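Local coordinates for protein diaminobutyrate-pyruvate transaminase and L-2,4-diaminobutyrate decarboxylase (Vibrio parahaemolyticus, PDB 2QMA) that probably works as a pyridoxal-phosphate-dependent enzyme, this chain being the C-terminal decarboxylase domain of a fused diaminobutyrate transaminase and decarboxylase, at residues 204-209 with 228-233; 244-249 with 285-290. All coordinates share one frame; numbering follows the deposited sequence.

Interaction 1 adds strand 229-232, outermost within this chain, to strand 203-208, and interaction 2 joins the two helices 245-254 and 277-287 that pack over one face of the same sheet. Their centres lie 11 Å apart, and the chain passes directly from strand 229-232 to helix 245-254. Side chains link the two layers: M230 CE packs on V248 CG1 at 3.6 Å, and L245 CD1 meets V206 CG1 at 3.9 Å and V232 CG2 at 4.0 Å. Both contacts lie away from K325, the lysine predicted to carry pyridoxal phosphate, which is unmodified here.

Interaction 1 of 2, residues 204-209 with 228-233; sequences RIVCSK and AVMTVD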
ATOM      1  N   ARG A 204      26.308   8.964   6.671  1.00 10.89           N
ATOM      2  CA  ARG A 204      26.352   8.802   5.217  1.00 10.48           C
ATOM      3  C   ARG A 204      25.900   7.399   4.814  1.00 10.27           C
ATOM      4  O   ARG A 204      26.289   6.407   5.444  1.00 10.00           O
ATOM      5  CB  ARG A 204      27.761   9.047   4.644  1.00 10.66           C
ATOM      6  CG  ARG A 204      28.252  10.510   4.701  1.00 10.78           C
ATOM      7  CD  ARG A 204      27.393  11.448   3.847  1.00  8.28           C
ATOM      8  NE  ARG A 204      27.942  12.821   3.838  1.00  9.69           N
ATOM      9  CZ  ARG A 204      27.658  13.726   4.762  1.00 14.12           C
ATOM     10  NH1 ARG A 204      26.858  13.379   5.766  1.00 13.48           N
ATOM     11  NH2 ARG A 204      28.172  14.975   4.696  1.00 13.18           N
ATOM     12  N   ILE A 205      25.105   7.352   3.744  1.00  9.38           N
ATOM     13  CA  ILE A 205      24.692   6.107   3.128  1.00  9.99           C
ATOM     14  C   ILE A 205      25.476   5.990   1.806  1.00  9.19           C
ATOM     15  O   ILE A 205      25.479   6.904   0.955  1.00  8.51           O
ATOM     16  CB  ILE A 205      23.210   6.129   2.789  1.00 10.18           C
ATOM     17  CG1 ILE A 205      22.351   6.387   4.041  1.00 10.20           C
ATOM     18  CG2 ILE A 205      22.811   4.862   1.955  1.00  9.28           C
ATOM     19  CD1 ILE A 205      20.917   6.932   3.707  1.00 12.60           C
ATOM     20  N   VAL A 206      26.162   4.872   1.654  1.00  8.59           N
ATOM     21  CA  VAL A 206      26.979   4.635   0.484  1.00  9.31           C
ATOM     22  C   VAL A 206      26.155   3.823  -0.538  1.00  9.73           C
ATOM     23  O   VAL A 206      25.511   2.816  -0.185  1.00  9.98           O
ATOM     24  CB  VAL A 206      28.294   3.840   0.880  1.00  8.57           C
ATOM     25  CG1 VAL A 206      29.132   3.584  -0.381  1.00  7.80           C
ATOM     26  CG2 VAL A 206      29.077   4.537   1.979  1.00 10.90           C
ATOM     27  N   CYS A 207      26.119   4.286  -1.781  1.00 10.75           N
ATOM     28  CA  CYS A 207      25.465   3.539  -2.860  1.00 12.72           C
ATOM     29  C   CYS A 207      26.168   3.819  -4.198  1.00 13.80           C
ATOM     30  O   CYS A 207      27.104   4.614  -4.258  1.00 14.65           O
ATOM     31  CB  CYS A 207      23.971   3.888  -2.930  1.00 11.72           C
ATOM     32  SG  CYS A 207      23.651   5.562  -3.388  1.00 18.25           S
ATOM     33  N   SER A 208      25.744   3.142  -5.251  1.00 14.97           N
ATOM     34  CA  SER A 208      26.377   3.336  -6.555  1.00 16.79           C
ATOM     35  C   SER A 208      25.598   4.407  -7.293  1.00 17.87           C
ATOM     36  O   SER A 208      24.466   4.736  -6.927  1.00 16.96           O
ATOM     37  CB  SER A 208      26.462   2.042  -7.342  1.00 17.60           C
ATOM     38  OG  SER A 208      25.286   1.779  -8.063  1.00 21.70           O
ATOM     39  N   LYS A 209      26.207   4.960  -8.336  1.00 20.14           N
ATOM     40  CA  LYS A 209      25.506   5.869  -9.234  1.00 21.43           C
ATOM     41  C   LYS A 209      24.277   5.248  -9.918  1.00 22.28           C
ATOM     42  O   LYS A 209      23.387   5.974 -10.391  1.00 22.44           O
ATOM     43  CB  LYS A 209      26.494   6.454 -10.254  1.00 21.98           C
ATOM     44  CG  LYS A 209      27.701   7.138  -9.568  1.00 25.65           C
ATOM     45  CD  LYS A 209      28.047   8.478 -10.195  1.00 31.23           C
ATOM     46  CE  LYS A 209      27.215   9.599  -9.539  1.00 34.54           C
ATOM     47  NZ  LYS A 209      27.580  10.977 -10.052  1.00 36.18           N
ATOM     48  N   ALA A 228      23.273  13.288   2.562  1.00 12.28           N
ATOM     49  CA  ALA A 228      23.688  12.106   3.326  1.00 11.79           C
ATOM     50  C   ALA A 228      24.097  10.927   2.389  1.00 11.20           C
ATOM     51  O   ALA A 228      24.684   9.938   2.828  1.00 11.18           O
ATOM     52  CB  ALA A 228      22.571  11.673   4.321  1.00 11.34           C
ATOM     53  N   VAL A 229      23.763  11.018   1.106  1.00 10.33           N
ATOM     54  CA  VAL A 229      24.048   9.899   0.198  1.00 11.97           C
ATOM     55  C   VAL A 229      25.386  10.125  -0.466  1.00 12.35           C
ATOM     56  O   VAL A 229      25.613  11.155  -1.100  1.00 11.87           O
ATOM     57  CB  VAL A 229      22.938   9.715  -0.853  1.00 11.43           C
ATOM     58  CG1 VAL A 229      23.234   8.519  -1.791  1.00 12.18           C
ATOM     59  CG2 VAL A 229      21.599   9.519  -0.184  1.00 11.58           C
HETATM   60  N   MSE A 230      26.265   9.134  -0.317  1.00 12.29           N
HETATM   61  CA  MSE A 230      27.622   9.169  -0.842  1.00 16.20           C
HETATM   62  C   MSE A 230      27.660   8.188  -2.002  1.00 15.81           C
HETATM   63  O   MSE A 230      27.506   6.981  -1.807  1.00 14.28           O
HETATM   64  CB  MSE A 230      28.520   8.630   0.270  1.00 16.25           C
HETATM   65  CG  MSE A 230      29.652   9.447   0.591  1.00 21.52           C
HETATM   66 SE   MSE A 230      30.493   8.536   2.110  0.70 22.35          SE
HETATM   67  CE  MSE A 230      32.098   8.857   1.299  1.00 17.99           C
ATOM     68  N   THR A 231      27.827   8.674  -3.225  1.00 17.17           N
ATOM     69  CA  THR A 231      27.741   7.754  -4.343  1.00 19.67           C
ATOM     70  C   THR A 231      29.142   7.257  -4.736  1.00 20.44           C
ATOM     71  O   THR A 231      30.154   7.953  -4.569  1.00 22.30           O
ATOM     72  CB  THR A 231      27.003   8.329  -5.562  1.00 20.23           C
ATOM     73  OG1 THR A 231      27.836   9.325  -6.165  1.00 23.69           O
ATOM     74  CG2 THR A 231      25.630   8.943  -5.187  1.00 19.23           C
ATOM     75  N   VAL A 232      29.200   6.029  -5.214  1.00 20.22           N
ATOM     76  CA  VAL A 232      30.440   5.440  -5.699  1.00 20.28           C
ATOM     77  C   VAL A 232      30.268   5.204  -7.196  1.00 19.87           C
ATOM     78  O   VAL A 232      29.180   4.836  -7.647  1.00 19.71           O
ATOM     79  CB  VAL A 232      30.724   4.085  -4.979  1.00 20.44           C
ATOM     80  CG1 VAL A 232      32.056   3.480  -5.420  1.00 19.75           C
ATOM     81  CG2 VAL A 232      30.711   4.287  -3.456  1.00 20.99           C
ATOM     82  N   ASP A 233      31.344   5.366  -7.964  1.00 20.02           N
ATOM     83  CA  ASP A 233      31.280   5.148  -9.402  1.00 19.70           C
ATOM     84  C   ASP A 233      30.771   3.754  -9.719  1.00 19.78           C
ATOM     85  O   ASP A 233      31.017   2.812  -8.955  1.00 19.59           O
ATOM     86  CB  ASP A 233      32.668   5.312 -10.012  1.00 20.59           C
ATOM     87  CG  ASP A 233      33.155   6.754  -9.981  1.00 22.87           C
ATOM     88  OD1 ASP A 233      32.314   7.657  -9.775  1.00 24.16           O
ATOM     89  OD2 ASP A 233      34.375   6.976 -10.162  1.00 25.45           O
TER
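A228 accepts the first bond of a parallel ladder: I205 N donates to A228 O at 2.8 Å, while R204 lays CD near that same oxygen (3.3 Å) and sends NH1 on to the carbonyl of D201. V229, paired with I205, points CG1 at C207 SG, 3.4 Å away; with chi1 of 66°, the sulfur sits between the backbone N and the carbonyl carbon of C207. M230 bonds strand 203-208 twice, straddling V206: its N donates almost straight to I205 O (177°) and its O accepts from C207 N. The selenomethionine side chain crosses that of R204 at about a right angle, M230 SE 3.8 Å from R204 CB. Parallel bridges from I205-V229 to S208-V232, with helix 214-221 in between, define a beta-alpha-beta unit in which strand 229-232 is the sheet's edge within this chain. T231 belongs to the V229 face, towards helix 214-221, and K209 CE passes 3.4 Å from T231 OG1. On the M230 face, V232 sets CG2 against V206 CG1 at 3.5 Å, both touching L245 of helix 245-254. V232 N bonds C207 O, and V232 O takes K209 N at 3.1 Å. K209 CG reaches D233 CA at 4.1 Å.

Interaction 2 of 2, residues 244-249 with 285-290; sequences KLDEVI and VKHDMW
I249, D246 and H287 carry most of this contact, in which the first turn of helix 245-254 meets the C-terminal end of helix 277-287. Both helices cover one face of the central sheet, whose strand order, with 334-338 the antiparallel member, fits the fold type I of pyridoxal-phosphate enzymes. A Schellman motif at D288 closes the second helix. The H287 ring faces helix 245-254, with I249 over one face and D246 at its edge. I249 CG2 stands 3.5 Å from the H287 ring centroid and only 10° off its normal, a CH-pi contact centred on the face; on the opposite face lies K286 CG, 4.1 Å above the plane. At the edge, H287 NE2 donates to D246 OD1 over 2.9 Å with an angle of 158° at the hydrogen. The acceptor is close to the ring plane, yet the nitrogen approaches from above the carboxylate plane. K286 NZ reaches D246 OD1 as well, also at 2.9 Å, from the other face of that plane and on the syn side, forming a salt bridge. One oxygen is therefore gripped by two donors, one of them a lysine that would favour the charged carboxylate. D246 CG lies anti to the backbone N (chi1 -173°), which carries the carboxylate carbon out to the side of these donors. At the ring's other nitrogen, ND1 bonds K253 NZ from the same helix as D246, consistent with a neutral imidazole protonated at NE2. Next to the ring, I249 and M289, a selenomethionine, meet tip to tip, I249 CD1 to M289 CE at 3.9 Å.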
ATOM      1  N   LYS A 244      37.544   1.402  -5.736  1.00 21.37           N
ATOM      2  CA  LYS A 244      37.901   2.441  -4.748  1.00 22.36           C
ATOM      3  C   LYS A 244      36.940   2.536  -3.553  1.00 21.30           C
ATOM      4  O   LYS A 244      36.904   3.551  -2.865  1.00 21.98           O
ATOM      5  CB  LYS A 244      38.054   3.807  -5.454  1.00 24.16           C
ATOM      6  CG  LYS A 244      38.973   3.769  -6.681  1.00 25.99           C
ATOM      7  CD  LYS A 244      40.388   3.247  -6.341  1.00 31.32           C
ATOM      8  CE  LYS A 244      41.371   3.434  -7.494  1.00 31.48           C
ATOM      9  NZ  LYS A 244      42.745   3.036  -7.073  1.00 37.13           N
ATOM     10  N   LEU A 245      36.175   1.478  -3.298  1.00 18.93           N
ATOM     11  CA  LEU A 245      35.096   1.571  -2.377  1.00 16.26           C
ATOM     12  C   LEU A 245      35.731   1.686  -1.004  1.00 16.63           C
ATOM     13  O   LEU A 245      35.356   2.566  -0.225  1.00 16.14           O
ATOM     14  CB  LEU A 245      34.158   0.359  -2.497  1.00 17.02           C
ATOM     15  CG  LEU A 245      33.138   0.112  -1.362  1.00 15.85           C
ATOM     16  CD1 LEU A 245      32.213   1.364  -1.145  1.00 14.41           C
ATOM     17  CD2 LEU A 245      32.308  -1.160  -1.602  1.00 15.51           C
ATOM     18  N   ASP A 246      36.718   0.829  -0.720  1.00 15.64           N
ATOM     19  CA  ASP A 246      37.392   0.898   0.582  1.00 16.19           C
ATOM     20  C   ASP A 246      37.991   2.278   0.832  1.00 16.77           C
ATOM     21  O   ASP A 246      37.815   2.805   1.903  1.00 16.03           O
ATOM     22  CB  ASP A 246      38.424  -0.199   0.755  1.00 15.34           C
ATOM     23  CG  ASP A 246      38.999  -0.231   2.154  1.00 17.82           C
ATOM     24  OD1 ASP A 246      38.302  -0.649   3.099  1.00 14.23           O
ATOM     25  OD2 ASP A 246      40.153   0.175   2.309  1.00 16.62           O
ATOM     26  N   GLU A 247      38.686   2.859  -0.162  1.00 18.18           N
ATOM     27  CA  GLU A 247      39.327   4.170   0.020  1.00 20.02           C
ATOM     28  C   GLU A 247      38.310   5.339   0.173  1.00 19.25           C
ATOM     29  O   GLU A 247      38.558   6.263   0.948  1.00 18.74           O
ATOM     30  CB  GLU A 247      40.414   4.464  -1.056  1.00 20.56           C
ATOM     31  CG  GLU A 247      39.896   4.759  -2.447  1.00 24.13           C
ATOM     32  CD  GLU A 247      40.928   5.470  -3.392  1.00 26.15           C
ATOM     33  OE1 GLU A 247      42.121   5.710  -3.020  1.00 32.63           O
ATOM     34  OE2 GLU A 247      40.527   5.790  -4.527  1.00 33.32           O
ATOM     35  N   VAL A 248      37.185   5.285  -0.550  1.00 18.79           N
ATOM     36  CA  VAL A 248      36.096   6.272  -0.421  1.00 18.41           C
ATOM     37  C   VAL A 248      35.546   6.264   1.023  1.00 17.36           C
ATOM     38  O   VAL A 248      35.355   7.318   1.631  1.00 16.84           O
ATOM     39  CB  VAL A 248      34.967   6.037  -1.481  1.00 18.55           C
ATOM     40  CG1 VAL A 248      33.650   6.685  -1.059  1.00 21.46           C
ATOM     41  CG2 VAL A 248      35.388   6.609  -2.865  1.00 20.80           C
ATOM     42  N   ILE A 249      35.303   5.074   1.564  1.00 15.00           N
ATOM     43  CA  ILE A 249      34.820   4.957   2.916  1.00 14.15           C
ATOM     44  C   ILE A 249      35.904   5.438   3.901  1.00 14.77           C
ATOM     45  O   ILE A 249      35.614   6.221   4.808  1.00 13.55           O
ATOM     46  CB  ILE A 249      34.414   3.515   3.218  1.00 12.71           C
ATOM     47  CG1 ILE A 249      33.223   3.149   2.360  1.00 10.43           C
ATOM     48  CG2 ILE A 249      34.067   3.369   4.733  1.00 14.69           C
ATOM     49  CD1 ILE A 249      32.930   1.679   2.272  1.00 14.06           C
ATOM     50  N   VAL A 285      31.268  -5.432   7.273  1.00 11.48           N
ATOM     51  CA  VAL A 285      31.965  -5.999   8.470  1.00 12.03           C
ATOM     52  C   VAL A 285      33.159  -5.096   8.854  1.00 10.53           C
ATOM     53  O   VAL A 285      33.285  -4.678   9.978  1.00  9.35           O
ATOM     54  CB  VAL A 285      32.449  -7.501   8.231  1.00 12.38           C
ATOM     55  CG1 VAL A 285      33.390  -7.991   9.345  1.00 13.77           C
ATOM     56  CG2 VAL A 285      31.250  -8.449   8.098  1.00 14.25           C
ATOM     57  N   LYS A 286      34.010  -4.745   7.878  1.00 11.87           N
ATOM     58  CA  LYS A 286      35.228  -3.961   8.163  1.00 12.11           C
ATOM     59  C   LYS A 286      34.905  -2.600   8.771  1.00 11.62           C
ATOM     60  O   LYS A 286      35.531  -2.204   9.754  1.00 10.72           O
ATOM     61  CB  LYS A 286      36.060  -3.736   6.897  1.00 12.41           C
ATOM     62  CG  LYS A 286      37.387  -3.008   7.215  1.00 14.12           C
ATOM     63  CD  LYS A 286      38.169  -2.679   5.994  1.00 13.18           C
ATOM     64  CE  LYS A 286      39.572  -2.109   6.370  1.00 10.97           C
ATOM     65  NZ  LYS A 286      40.192  -1.539   5.120  1.00 14.28           N
ATOM     66  N   HIS A 287      33.935  -1.918   8.173  1.00 11.33           N
ATOM     67  CA  HIS A 287      33.554  -0.529   8.504  1.00 11.60           C
ATOM     68  C   HIS A 287      32.372  -0.411   9.455  1.00 12.60           C
ATOM     69  O   HIS A 287      31.993   0.674   9.806  1.00 12.65           O
ATOM     70  CB  HIS A 287      33.400   0.293   7.222  1.00 11.84           C
ATOM     71  CG  HIS A 287      34.677   0.368   6.426  1.00 13.28           C
ATOM     72  ND1 HIS A 287      35.781   1.060   6.874  1.00 12.87           N
ATOM     73  CD2 HIS A 287      35.027  -0.170   5.234  1.00 15.30           C
ATOM     74  CE1 HIS A 287      36.748   0.975   5.974  1.00 14.48           C
ATOM     75  NE2 HIS A 287      36.318   0.232   4.970  1.00 13.48           N
ATOM     76  N   ASP A 288      31.882  -1.547   9.968  1.00 13.37           N
ATOM     77  CA  ASP A 288      30.801  -1.541  10.940  1.00 14.96           C
ATOM     78  C   ASP A 288      29.555  -0.837  10.424  1.00 13.86           C
ATOM     79  O   ASP A 288      29.056   0.085  11.077  1.00 13.40           O
ATOM     80  CB  ASP A 288      31.289  -0.932  12.267  1.00 17.29           C
ATOM     81  CG  ASP A 288      32.026  -1.965  13.097  1.00 22.74           C
ATOM     82  OD1 ASP A 288      31.366  -2.972  13.492  1.00 31.98           O
ATOM     83  OD2 ASP A 288      33.250  -1.818  13.277  1.00 30.37           O
HETATM   84  N   MSE A 289      29.101  -1.250   9.232  1.00 13.31           N
HETATM   85  CA  MSE A 289      27.884  -0.681   8.575  1.00 11.60           C
HETATM   86  C   MSE A 289      26.787  -1.717   8.439  1.00 10.61           C
HETATM   87  O   MSE A 289      27.014  -2.928   8.484  1.00 10.38           O
HETATM   88  CB  MSE A 289      28.192  -0.106   7.145  1.00 11.38           C
HETATM   89  CG  MSE A 289      29.436   0.813   7.052  1.00 10.14           C
HETATM   90 SE   MSE A 289      29.824   1.475   5.291  0.70 17.40          SE
HETATM   91  CE  MSE A 289      30.288  -0.210   4.434  1.00 13.73           C
ATOM     92  N   TRP A 290      25.589  -1.201   8.212  1.00 10.43           N
ATOM     93  CA  TRP A 290      24.404  -1.976   7.803  1.00 11.25           C
ATOM     94  C   TRP A 290      24.374  -2.127   6.265  1.00 10.72           C
ATOM     95  O   TRP A 290      24.338  -1.121   5.550  1.00 10.71           O
ATOM     96  CB  TRP A 290      23.207  -1.130   8.217  1.00 10.73           C
ATOM     97  CG  TRP A 290      21.894  -1.718   7.996  1.00 12.51           C
ATOM     98  CD1 TRP A 290      21.246  -1.905   6.776  1.00 11.50           C
ATOM     99  CD2 TRP A 290      20.978  -2.154   9.011  1.00 11.27           C
ATOM    100  NE1 TRP A 290      20.008  -2.470   6.998  1.00 12.64           N
ATOM    101  CE2 TRP A 290      19.809  -2.620   8.347  1.00 13.55           C
ATOM    102  CE3 TRP A 290      21.039  -2.215  10.412  1.00 13.32           C
ATOM    103  CZ2 TRP A 290      18.709  -3.167   9.043  1.00 12.54           C
ATOM    104  CZ3 TRP A 290      19.956  -2.731  11.094  1.00 14.25           C
ATOM    105  CH2 TRP A 290      18.809  -3.209  10.418  1.00 14.96           C
TER